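Local coordinates for NADP-dependent 2-hydroxyacid dehydrogenase (Rhizobium etli, PDB 4XCV), which probably catalyses the NADPH-dependent interconversion of 2-oxoacids and D-2-hydroxyacids, at residues G18-L23 / S32-D37; V92-R97 / A286-N291. All blocks are in the same frame, centred on the assembly; numbering follows the deposited sequence. Where two conformers were deposited one is given.

Contact 1: residues G18-L23 / S32-D37; sequences GVDRVL and SINLAD
Leu-23 reaches from segment 18-23 to the strand and lays both its methyls against Ser-32 OG, CD2 at 3.7 Å; CD1 also comes 3.9 Å from Asn-34 CB, the leucine and asparagine side chains crossing at about a right angle. With CG anti to its own N (chi1 -177°), Asn-34 carries its amide out towards the helix, where ND2 is 2.8 Å from Asp-20 OD1, the carboxylate and amide planes turned 66° apart. The other end of that amide is tied back to its own chain: OD1 accepts from Ala-36 N (3.0 Å) in an Asx turn, the donor sitting well above the carbonyl plane. An alanine here would probably deprive Ala-36 N of its side-chain acceptor and leave Asp-20 OD1 without the amide nitrogen beside it. A water donates to Leu-23 O and accepts from Ser-32 OG, joining the leucine carbonyl to the strand. Helical segment 18-23 runs nearly antiparallel to strand 32-34 (169°), within the beta-alpha-beta unit 8-12, 16-23, 32-34; Val-19 packs on Ile-12 of the adjacent strand 8-12, while Leu-23 also touches Phe-294 of helix 292-305.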
# COMPACT_ATOMS: atom_id res chain seq x y z
N GLY A 18 -19.09 18.40 19.71
CA GLY A 18 -17.79 18.58 19.09
C GLY A 18 -17.62 19.95 18.46
O GLY A 18 -16.58 20.61 18.58
N VAL A 19 -18.65 20.38 17.75
CA VAL A 19 -18.63 21.69 17.09
C VAL A 19 -18.55 22.80 18.14
O VAL A 19 -17.78 23.74 17.97
CB VAL A 19 -19.88 21.90 16.22
CG1 VAL A 19 -19.99 23.34 15.72
CG2 VAL A 19 -19.83 20.97 15.03
N ASP A 20 -19.32 22.70 19.20
CA ASP A 20 -19.24 23.65 20.29
C ASP A 20 -17.82 23.80 20.80
O ASP A 20 -17.35 24.89 21.07
CB ASP A 20 -20.11 23.22 21.48
CG ASP A 20 -21.57 23.50 21.27
OD1 ASP A 20 -21.88 24.35 20.42
OD2 ASP A 20 -22.40 22.86 21.97
N ARG A 21 -17.11 22.68 20.99
CA ARG A 21 -15.76 22.71 21.50
C ARG A 21 -14.78 23.37 20.56
O ARG A 21 -14.01 24.23 20.98
CB ARG A 21 -15.26 21.28 21.82
CG ARG A 21 -13.89 21.25 22.50
CD ARG A 21 -13.44 19.85 22.87
NE ARG A 21 -14.41 19.28 23.77
CZ ARG A 21 -15.22 18.29 23.44
NH1 ARG A 21 -15.15 17.76 22.23
NH2 ARG A 21 -16.10 17.84 24.32
N VAL A 22 -14.79 23.01 19.28
CA VAL A 22 -13.90 23.66 18.31
C VAL A 22 -14.16 25.13 18.24
O VAL A 22 -13.25 25.93 18.16
CB VAL A 22 -14.04 23.09 16.86
CG1 VAL A 22 -13.05 23.76 15.91
CG2 VAL A 22 -13.83 21.60 16.86
N LEU A 23 -15.43 25.51 18.29
CA LEU A 23 -15.72 26.91 18.15
C LEU A 23 -15.19 27.76 19.29
O LEU A 23 -15.10 28.98 19.16
CB LEU A 23 -17.21 27.16 17.95
CG LEU A 23 -17.75 26.70 16.60
CD1 LEU A 23 -19.24 26.92 16.61
CD2 LEU A 23 -17.06 27.42 15.45
N SER A 32 -18.23 33.42 16.48
CA SER A 32 -19.12 32.66 15.63
C SER A 32 -20.52 32.70 16.15
O SER A 32 -20.79 32.97 17.34
CB SER A 32 -18.65 31.21 15.49
OG SER A 32 -18.47 30.61 16.74
N ILE A 33 -21.45 32.39 15.25
CA ILE A 33 -22.89 32.23 15.54
C ILE A 33 -23.22 30.77 15.25
O ILE A 33 -23.32 30.37 14.07
CB ILE A 33 -23.78 33.13 14.69
CG1 ILE A 33 -23.39 34.58 14.87
CG2 ILE A 33 -25.25 32.92 15.11
CD1 ILE A 33 -24.17 35.56 14.04
N ASN A 34 -23.35 29.96 16.29
CA ASN A 34 -23.64 28.55 16.12
C ASN A 34 -25.16 28.39 16.04
O ASN A 34 -25.85 28.55 17.04
CB ASN A 34 -23.05 27.74 17.25
CG ASN A 34 -23.26 26.26 17.07
OD1 ASN A 34 -23.93 25.82 16.14
ND2 ASN A 34 -22.66 25.48 17.97
N LEU A 35 -25.68 28.06 14.86
CA LEU A 35 -27.13 27.92 14.68
C LEU A 35 -27.71 26.73 15.45
O LEU A 35 -28.96 26.66 15.60
CB LEU A 35 -27.50 27.82 13.21
CG LEU A 35 -27.72 29.19 12.55
CD1 LEU A 35 -28.26 29.07 11.14
CD2 LEU A 35 -28.72 30.03 13.32
N ALA A 36 -26.88 25.82 15.98
CA ALA A 36 -27.41 24.74 16.85
C ALA A 36 -27.84 25.25 18.23
O ALA A 36 -28.56 24.55 18.97
CB ALA A 36 -26.37 23.64 17.01
N ASP A 37 -27.42 26.43 18.60
CA ASP A 37 -27.69 26.99 19.92
C ASP A 37 -29.08 27.63 19.89
O ASP A 37 -29.29 28.56 19.12
CB ASP A 37 -26.64 28.06 20.25
CG ASP A 37 -26.75 28.61 21.66
OD1 ASP A 37 -27.79 28.46 22.30
OD2 ASP A 37 -25.77 29.30 22.07
O HOH W 1 -15.89 30.81 17.39

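Contact 2: residues V92-R97 / A286-N291; sequences VRFVDR and AVSEEN. With NDP (NADPH dihydro-nicotinamide-adenine-dinucleotide phosphate), chain B.
Asp-96 OD2 is gripped by two donors: the hydroxyl of Ser-288 at 2.6 Å from OG, and a water. The serine approaches the anti lone pair of OD2, the one facing away from the other carboxylate oxygen. The water accepts in turn from Glu-289 N, so the carboxylate holds one serine side chain directly and the following backbone amide at second hand. Its other oxygen, OD1, takes the amide of Ser-98, which helps fix the rotation of the group. Ser-288 OG also lies 3.3 Å from Phe-94 CE2, meeting the ring obliquely. Phe-94 and Asp-96 thus converge on one serine, the ring backed by Ala-292, Leu-293 and His-296 of helix 292-305.

Just beyond the serine, Glu-289 OE2 caps the start of that helix. It accepts from Asn-291 N (2.9 Å), which lies well above the carboxylate plane, and on its syn lone pair from Asn-291 ND2 (2.8 Å), so a single oxygen takes both donors.

Arg-93 turns to the cofactor. It was modelled in two conformers; in the one given, its chain runs extended from CG to NE and brings NH2 to 2.6 Å from NADPH O2N, which sits at the guanidinium edge, in plane; the bond from NH1 is weak. In this conformer Val-95 CG2 covers one face of the guanidinium, 3.4 Å above its plane, NADPH O2A lies over the opposite face, and Ala-75 O also accepts from NH1. At the far end of the cofactor, Ala-286 CB is 4.0 Å from C4N of the nicotinamide. The arrangement is consistent with the interdomain cofactor cleft of the D-2-hydroxyacid dehydrogenase family; here Arg-93 meets the pyrophosphate.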
# COMPACT_ATOMS: atom_id res chain seq x y z
N VAL A 92 -17.11 28.05 -1.46
CA VAL A 92 -15.76 27.50 -1.28
C VAL A 92 -15.89 26.10 -0.71
O VAL A 92 -16.50 25.92 0.35
CB VAL A 92 -14.92 28.41 -0.33
CG1 VAL A 92 -13.57 27.81 0.01
CG2 VAL A 92 -14.73 29.76 -0.94
N ARG A 93 -15.30 25.10 -1.37
CA ARG A 93 -15.35 23.76 -0.80
C ARG A 93 -14.22 23.51 0.15
O ARG A 93 -13.22 24.21 0.17
CB ARG A 93 -15.43 22.70 -1.89
CG ARG A 93 -14.17 22.54 -2.62
CD ARG A 93 -14.43 21.63 -3.82
NE ARG A 93 -13.21 21.12 -4.31
CZ ARG A 93 -12.73 19.92 -3.99
NH1 ARG A 93 -13.36 19.05 -3.18
NH2 ARG A 93 -11.59 19.61 -4.48
N PHE A 94 -14.44 22.58 1.06
CA PHE A 94 -13.51 22.27 2.07
C PHE A 94 -12.51 21.33 1.47
O PHE A 94 -12.85 20.19 1.18
CB PHE A 94 -14.21 21.66 3.27
CG PHE A 94 -13.27 21.18 4.33
CD1 PHE A 94 -12.02 21.77 4.56
CD2 PHE A 94 -13.67 20.16 5.16
CE1 PHE A 94 -11.17 21.30 5.51
CE2 PHE A 94 -12.84 19.74 6.19
CZ PHE A 94 -11.59 20.31 6.35
N VAL A 95 -11.31 21.83 1.20
CA VAL A 95 -10.21 21.05 0.77
C VAL A 95 -9.21 21.06 1.89
O VAL A 95 -8.51 22.06 2.18
CB VAL A 95 -9.60 21.54 -0.57
CG1 VAL A 95 -8.34 20.77 -0.91
CG2 VAL A 95 -10.61 21.38 -1.68
N ASP A 96 -9.29 19.96 2.62
CA ASP A 96 -8.37 19.75 3.72
C ASP A 96 -7.05 19.34 3.05
O ASP A 96 -6.82 18.16 2.64
CB ASP A 96 -8.93 18.70 4.65
CG ASP A 96 -8.06 18.47 5.86
OD1 ASP A 96 -6.91 18.95 5.88
OD2 ASP A 96 -8.54 17.75 6.77
N ARG A 97 -6.19 20.31 2.93
CA ARG A 97 -4.85 20.11 2.33
C ARG A 97 -4.08 18.98 2.93
O ARG A 97 -3.30 18.31 2.23
CB ARG A 97 -4.06 21.45 2.41
N ALA A 286 -10.74 9.15 4.50
CA ALA A 286 -10.14 10.46 4.56
C ALA A 286 -11.14 11.39 5.26
O ALA A 286 -11.80 12.14 4.63
CB ALA A 286 -9.80 10.97 3.16
N VAL A 287 -11.30 11.21 6.54
CA VAL A 287 -12.15 12.07 7.35
C VAL A 287 -11.26 13.07 8.04
O VAL A 287 -10.21 12.73 8.60
CB VAL A 287 -12.93 11.24 8.41
CG1 VAL A 287 -13.56 12.13 9.50
CG2 VAL A 287 -13.98 10.37 7.73
N SER A 288 -11.65 14.34 7.99
CA SER A 288 -10.84 15.44 8.55
C SER A 288 -10.78 15.46 10.08
O SER A 288 -11.79 15.23 10.73
CB SER A 288 -11.40 16.79 8.07
OG SER A 288 -11.05 17.01 6.71
N GLU A 289 -9.61 15.77 10.63
CA GLU A 289 -9.51 16.13 12.06
C GLU A 289 -10.41 17.37 12.30
O GLU A 289 -10.44 18.28 11.47
CB GLU A 289 -8.04 16.37 12.39
CG GLU A 289 -7.69 16.75 13.81
CD GLU A 289 -7.71 18.25 14.01
OE1 GLU A 289 -6.89 18.97 13.36
OE2 GLU A 289 -8.54 18.68 14.83
N GLU A 290 -11.15 17.39 13.41
CA GLU A 290 -12.25 18.37 13.62
C GLU A 290 -11.94 19.89 13.47
O GLU A 290 -12.83 20.64 13.14
CB GLU A 290 -12.94 18.11 14.97
CG GLU A 290 -12.04 18.31 16.20
CD GLU A 290 -12.79 18.09 17.51
OE1 GLU A 290 -13.95 17.61 17.48
OE2 GLU A 290 -12.24 18.44 18.57
N ASN A 291 -10.70 20.30 13.71
CA ASN A 291 -10.24 21.68 13.57
C ASN A 291 -9.85 22.08 12.18
O ASN A 291 -9.74 23.27 11.89
CB ASN A 291 -9.01 21.92 14.42
CG ASN A 291 -9.33 21.91 15.89
OD1 ASN A 291 -9.74 22.91 16.42
ND2 ASN A 291 -9.12 20.78 16.55
PA NDP B . -11.98 18.01 -7.59
O1A NDP B . -10.62 18.58 -7.34
O2A NDP B . -13.17 18.92 -7.80
O5B NDP B . -11.84 17.03 -8.85
C5B NDP B . -13.02 16.45 -9.41
C4B NDP B . -12.59 15.65 -10.61
O4B NDP B . -13.74 14.96 -11.11
C3B NDP B . -12.06 16.53 -11.72
O3B NDP B . -10.97 15.87 -12.40
C2B NDP B . -13.27 16.63 -12.62
O2B NDP B . -12.98 16.87 -14.02
C1B NDP B . -13.86 15.23 -12.47
N9A NDP B . -15.26 15.15 -12.88
C8A NDP B . -16.28 15.83 -12.32
N7A NDP B . -17.42 15.59 -13.02
C5A NDP B . -17.07 14.77 -14.06
C6A NDP B . -17.77 14.24 -15.14
N6A NDP B . -19.08 14.43 -15.29
N1A NDP B . -17.09 13.48 -16.01
C2A NDP B . -15.77 13.25 -15.85
N3A NDP B . -15.03 13.74 -14.84
C4A NDP B . -15.73 14.49 -13.97
O3 NDP B . -12.38 17.01 -6.40
PN NDP B . -11.44 16.21 -5.37
O1N NDP B . -10.45 15.45 -6.19
O2N NDP B . -10.90 17.10 -4.36
O5D NDP B . -12.49 15.27 -4.67
C5D NDP B . -13.31 14.38 -5.44
C4D NDP B . -14.47 13.95 -4.55
O4D NDP B . -14.01 13.08 -3.52
C3D NDP B . -15.15 15.05 -3.79
O3D NDP B . -16.14 15.72 -4.60
C2D NDP B . -15.77 14.35 -2.59
O2D NDP B . -17.15 14.01 -2.88
C1D NDP B . -15.00 13.06 -2.49
N1N NDP B . -14.28 12.85 -1.23
C2N NDP B . -14.45 11.68 -0.52
C3N NDP B . -13.87 11.50 0.69
C7N NDP B . -13.99 10.28 1.44
O7N NDP B . -13.75 10.34 2.66
N7N NDP B . -14.32 9.12 0.89
C4N NDP B . -12.97 12.54 1.24
C5N NDP B . -12.84 13.71 0.39
C6N NDP B . -13.47 13.88 -0.76
P2B NDP B . -12.17 18.21 -14.45
O1X NDP B . -12.29 18.26 -15.94
O2X NDP B . -12.88 19.35 -13.75
O3X NDP B . -10.80 18.07 -13.94
O HOH W 2 -7.48 16.76 8.77

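In the fold
The two contacts come in series along the chain, contact 1 closing before contact 2 opens, with centres about 17 Å apart on the same side of the chain's centre. Both attach to the five-stranded parallel sheet, but at its two margins: strand 32-34 of contact 1 is one outermost strand, and the 92-97 segment leaves the other, 91-92. The bridge between them is the end of the loop leading into helix 292-305. There, in the conformer given, Val-22 CG1 packs on Asn-291 OD1 and CG2 on Glu-290. Contact 1 is thus a surface part of this domain, whereas contact 2 reaches the NADPH held largely by the seven-stranded, Rossmann-type domain, linking the two halves of the protein.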